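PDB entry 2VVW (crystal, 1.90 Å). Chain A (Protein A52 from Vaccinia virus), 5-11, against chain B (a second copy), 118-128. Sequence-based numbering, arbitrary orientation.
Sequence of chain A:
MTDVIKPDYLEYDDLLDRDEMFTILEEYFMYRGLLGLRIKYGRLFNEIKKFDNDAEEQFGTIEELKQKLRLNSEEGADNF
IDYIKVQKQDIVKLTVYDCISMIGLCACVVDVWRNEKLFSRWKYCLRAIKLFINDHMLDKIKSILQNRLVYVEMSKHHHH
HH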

# COMPACT_ATOMS: atom_id res chain seq x y z
N ILE A 5 -5.24 15.31 3.69
CA ILE A 5 -4.99 14.12 2.82
C ILE A 5 -3.93 14.42 1.75
O ILE A 5 -4.03 15.41 1.02
CB ILE A 5 -6.30 13.65 2.12
CG1 ILE A 5 -7.38 13.35 3.18
CG2 ILE A 5 -6.03 12.42 1.25
CD1 ILE A 5 -8.55 12.51 2.67
N LYS A 6 -2.93 13.55 1.66
CA LYS A 6 -1.80 13.71 0.74
C LYS A 6 -2.20 13.16 -0.62
O LYS A 6 -3.09 12.33 -0.70
CB LYS A 6 -0.59 12.93 1.26
CG LYS A 6 -0.23 13.15 2.73
CD LYS A 6 0.30 11.85 3.39
CE LYS A 6 1.49 12.11 4.32
NZ LYS A 6 2.76 12.45 3.57
N PRO A 7 -1.55 13.62 -1.71
CA PRO A 7 -1.90 13.03 -3.01
C PRO A 7 -1.43 11.58 -3.14
O PRO A 7 -0.62 11.09 -2.34
CB PRO A 7 -1.12 13.91 -4.02
CG PRO A 7 0.05 14.40 -3.23
CD PRO A 7 -0.48 14.62 -1.84
N ASP A 8 -1.95 10.88 -4.14
CA ASP A 8 -1.41 9.57 -4.48
C ASP A 8 -0.24 9.79 -5.41
O ASP A 8 -0.31 10.67 -6.27
CB ASP A 8 -2.47 8.74 -5.17
CG ASP A 8 -2.00 7.34 -5.40
OD1 ASP A 8 -2.06 6.54 -4.43
OD2 ASP A 8 -1.54 7.04 -6.53
N TYR A 9 0.83 9.00 -5.27
CA TYR A 9 2.07 9.24 -6.04
C TYR A 9 2.24 8.39 -7.30
O TYR A 9 3.13 8.65 -8.09
CB TYR A 9 3.29 9.18 -5.11
CG TYR A 9 3.26 10.33 -4.11
CD1 TYR A 9 3.38 11.66 -4.54
CD2 TYR A 9 3.05 10.11 -2.75
CE1 TYR A 9 3.31 12.73 -3.65
CE2 TYR A 9 2.99 11.18 -1.84
CZ TYR A 9 3.12 12.49 -2.30
OH TYR A 9 3.04 13.56 -1.42
N LEU A 10 1.37 7.42 -7.53
CA LEU A 10 1.54 6.51 -8.67
C LEU A 10 1.67 7.24 -10.00
O LEU A 10 2.59 6.97 -10.78
CB LEU A 10 0.39 5.52 -8.75
CG LEU A 10 0.48 4.42 -9.81
CD1 LEU A 10 1.82 3.69 -9.80
CD2 LEU A 10 -0.67 3.46 -9.60
N GLU A 11 0.76 8.18 -10.25
CA GLU A 11 0.74 8.94 -11.50
C GLU A 11 1.10 10.43 -11.31
O GLU A 11 0.85 11.25 -12.18
CB GLU A 11 -0.62 8.78 -12.16
CG GLU A 11 -0.93 7.35 -12.54
CD GLU A 11 -2.35 7.14 -13.05
OE1 GLU A 11 -3.22 8.01 -12.82
OE2 GLU A 11 -2.61 6.10 -13.69
N LEU B 118 -7.70 0.78 -12.38
CA LEU B 118 -7.72 2.11 -11.77
C LEU B 118 -7.16 1.96 -10.36
O LEU B 118 -7.85 2.23 -9.38
CB LEU B 118 -9.14 2.65 -11.77
CG LEU B 118 -9.72 2.86 -13.18
CD1 LEU B 118 -11.22 3.08 -13.14
CD2 LEU B 118 -9.04 4.04 -13.86
N PHE B 119 -5.90 1.55 -10.29
CA PHE B 119 -5.31 1.04 -9.06
C PHE B 119 -5.29 2.05 -7.93
O PHE B 119 -5.59 1.71 -6.78
CB PHE B 119 -3.92 0.48 -9.34
CG PHE B 119 -3.94 -0.78 -10.16
CD1 PHE B 119 -4.53 -1.94 -9.67
CD2 PHE B 119 -3.37 -0.82 -11.43
CE1 PHE B 119 -4.55 -3.11 -10.42
CE2 PHE B 119 -3.39 -2.00 -12.18
CZ PHE B 119 -3.98 -3.14 -11.67
N SER B 120 -4.99 3.30 -8.26
CA SER B 120 -4.89 4.36 -7.25
C SER B 120 -6.21 4.71 -6.55
O SER B 120 -6.17 5.40 -5.52
CB SER B 120 -4.30 5.62 -7.87
OG SER B 120 -5.19 6.16 -8.82
N ARG B 121 -7.35 4.26 -7.08
CA ARG B 121 -8.65 4.59 -6.48
C ARG B 121 -8.90 3.91 -5.16
O ARG B 121 -9.77 4.34 -4.41
CB ARG B 121 -9.81 4.30 -7.43
CG ARG B 121 -9.83 5.19 -8.65
CD ARG B 121 -11.14 5.15 -9.40
NE ARG B 121 -11.10 6.09 -10.51
CZ ARG B 121 -12.09 6.30 -11.37
NH1 ARG B 121 -13.21 5.63 -11.29
NH2 ARG B 121 -11.93 7.20 -12.32
N TRP B 122 -8.14 2.88 -4.82
CA TRP B 122 -8.25 2.27 -3.50
C TRP B 122 -8.16 3.32 -2.37
O TRP B 122 -8.73 3.13 -1.31
CB TRP B 122 -7.20 1.16 -3.33
CG TRP B 122 -5.84 1.63 -3.07
CD1 TRP B 122 -4.89 2.00 -3.98
CD2 TRP B 122 -5.24 1.77 -1.79
NE1 TRP B 122 -3.74 2.38 -3.34
CE2 TRP B 122 -3.92 2.24 -1.99
CE3 TRP B 122 -5.69 1.56 -0.49
CZ2 TRP B 122 -3.05 2.50 -0.94
CZ3 TRP B 122 -4.83 1.81 0.55
CH2 TRP B 122 -3.52 2.27 0.33
N LYS B 123 -7.46 4.42 -2.62
CA LYS B 123 -7.33 5.51 -1.65
C LYS B 123 -8.69 6.09 -1.24
O LYS B 123 -8.85 6.53 -0.10
CB LYS B 123 -6.44 6.63 -2.22
CG LYS B 123 -4.98 6.21 -2.44
CD LYS B 123 -4.24 6.04 -1.12
CE LYS B 123 -2.75 5.88 -1.32
NZ LYS B 123 -2.14 7.14 -1.88
N TYR B 124 -9.64 6.09 -2.16
CA TYR B 124 -10.99 6.60 -1.89
C TYR B 124 -11.74 5.79 -0.83
O TYR B 124 -12.55 6.36 -0.07
CB TYR B 124 -11.81 6.68 -3.17
CG TYR B 124 -11.40 7.83 -4.04
CD1 TYR B 124 -12.05 9.06 -3.95
CD2 TYR B 124 -10.35 7.71 -4.94
CE1 TYR B 124 -11.67 10.12 -4.75
CE2 TYR B 124 -9.97 8.77 -5.74
CZ TYR B 124 -10.63 9.97 -5.64
OH TYR B 124 -10.25 11.02 -6.44
N CYS B 125 -11.47 4.49 -0.76
CA CYS B 125 -12.02 3.63 0.29
C CYS B 125 -11.67 4.15 1.65
O CYS B 125 -12.53 4.13 2.53
CB CYS B 125 -11.50 2.21 0.19
SG CYS B 125 -11.88 1.43 -1.38
N LEU B 126 -10.44 4.61 1.83
CA LEU B 126 -9.99 5.22 3.09
C LEU B 126 -10.68 6.55 3.36
O LEU B 126 -11.07 6.85 4.51
CB LEU B 126 -8.47 5.49 3.08
CG LEU B 126 -7.52 4.35 2.70
CD1 LEU B 126 -6.06 4.81 2.90
CD2 LEU B 126 -7.84 3.10 3.49
N ARG B 127 -10.79 7.36 2.32
CA ARG B 127 -11.49 8.64 2.40
C ARG B 127 -12.92 8.38 2.87
O ARG B 127 -13.42 9.06 3.75
CB ARG B 127 -11.48 9.37 1.05
CG ARG B 127 -12.14 10.74 1.03
CD ARG B 127 -11.83 11.55 -0.26
NE ARG B 127 -11.77 12.98 0.06
CZ ARG B 127 -10.65 13.72 0.13
NH1 ARG B 127 -9.45 13.22 -0.14
NH2 ARG B 127 -10.74 15.01 0.46
N ALA B 128 -13.56 7.39 2.27
CA ALA B 128 -14.93 7.03 2.61
C ALA B 128 -15.07 6.57 4.07
O ALA B 128 -15.99 7.00 4.77
CB ALA B 128 -15.42 5.94 1.67
O HOH W 1 -3.67 9.58 -1.23

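The one direct hydrogen bond between the two stretches is part of a salt bridge. Lys123(B) NZ lies 2.6 Å from Asp8(A) OD1, a short separation, and the placed hydrogens make the lysine the donor of a hydrogen bond as well. Both residues direct their CA-to-CB bonds toward the opposing stretch. The lysine chain runs m, m, t, p, so it reaches the carboxylate through a bent path rather than fully extended; Asp8(A), with chi1 at -174° (t), needs only its short side chain to meet it. A flexible, charged lysine on the chain B stretch and a compact acid on the irregular segment therefore suit these positions.

The second carboxylate oxygen has a different role. Asp8(A) OD2 accepts a hydrogen bond from Leu10(A) N at 3.1 Å, with an N-H...acceptor angle of 153°, which ties the carboxylate to its own backbone two residues on. The same oxygen packs against Ser120(B), with OD2 to CB at 3.4 Å. This is a van der Waals contact, and the small serine side chain fits this close approach, in which the CA atoms of Asp8(A) and Ser120(B) are 6.9 Å apart.

A water extends the polar network. Water 1 donates to Lys6(A) O at 2.9 Å and accepts from Lys123(B) NZ at 3.0 Å, so the ammonium group joins the segment both directly and through solvent. Lys6(A) takes part here through its backbone carbonyl, while the end of its side chain leads away from chain B.

Beyond the salt bridge, one contact is apolar and another places an aliphatic methyl over a guanidinium face. Leu10(A) CD2 meets Phe119(B) CB at 4.4 Å, a loose contact made by the base of the phenylalanine side chain, since the end of that side chain leads away. Leu10(A) is buried in the assembly, a fitting environment for its aliphatic chain. Near the start of the segment, Ile5(A) CD1 sits over one face of the Arg127(B) guanidinium. At 3.0 Å, Ile5(A) CD1 and Arg127(B) NH1 are closer than a relaxed van der Waals contact allows, so the exact distance deserves caution and is not evidence of favourable packing; the placement of the methyl over the guanidinium face is the safer reading. The arginine CA-to-CB bond points sideways, but its long side chain brings the guanidinium nearer to chain A.

Together the stretches bury 338 Å², counting both sides. Asp8(A) contributes most, 69 Å², followed by Ile5(A) with 54 Å² and Ser120(B) with 52 Å²; Lys123(B) and Arg127(B) add 47 and 46 Å². The covered surface thus combines charged groups with aliphatic carbon.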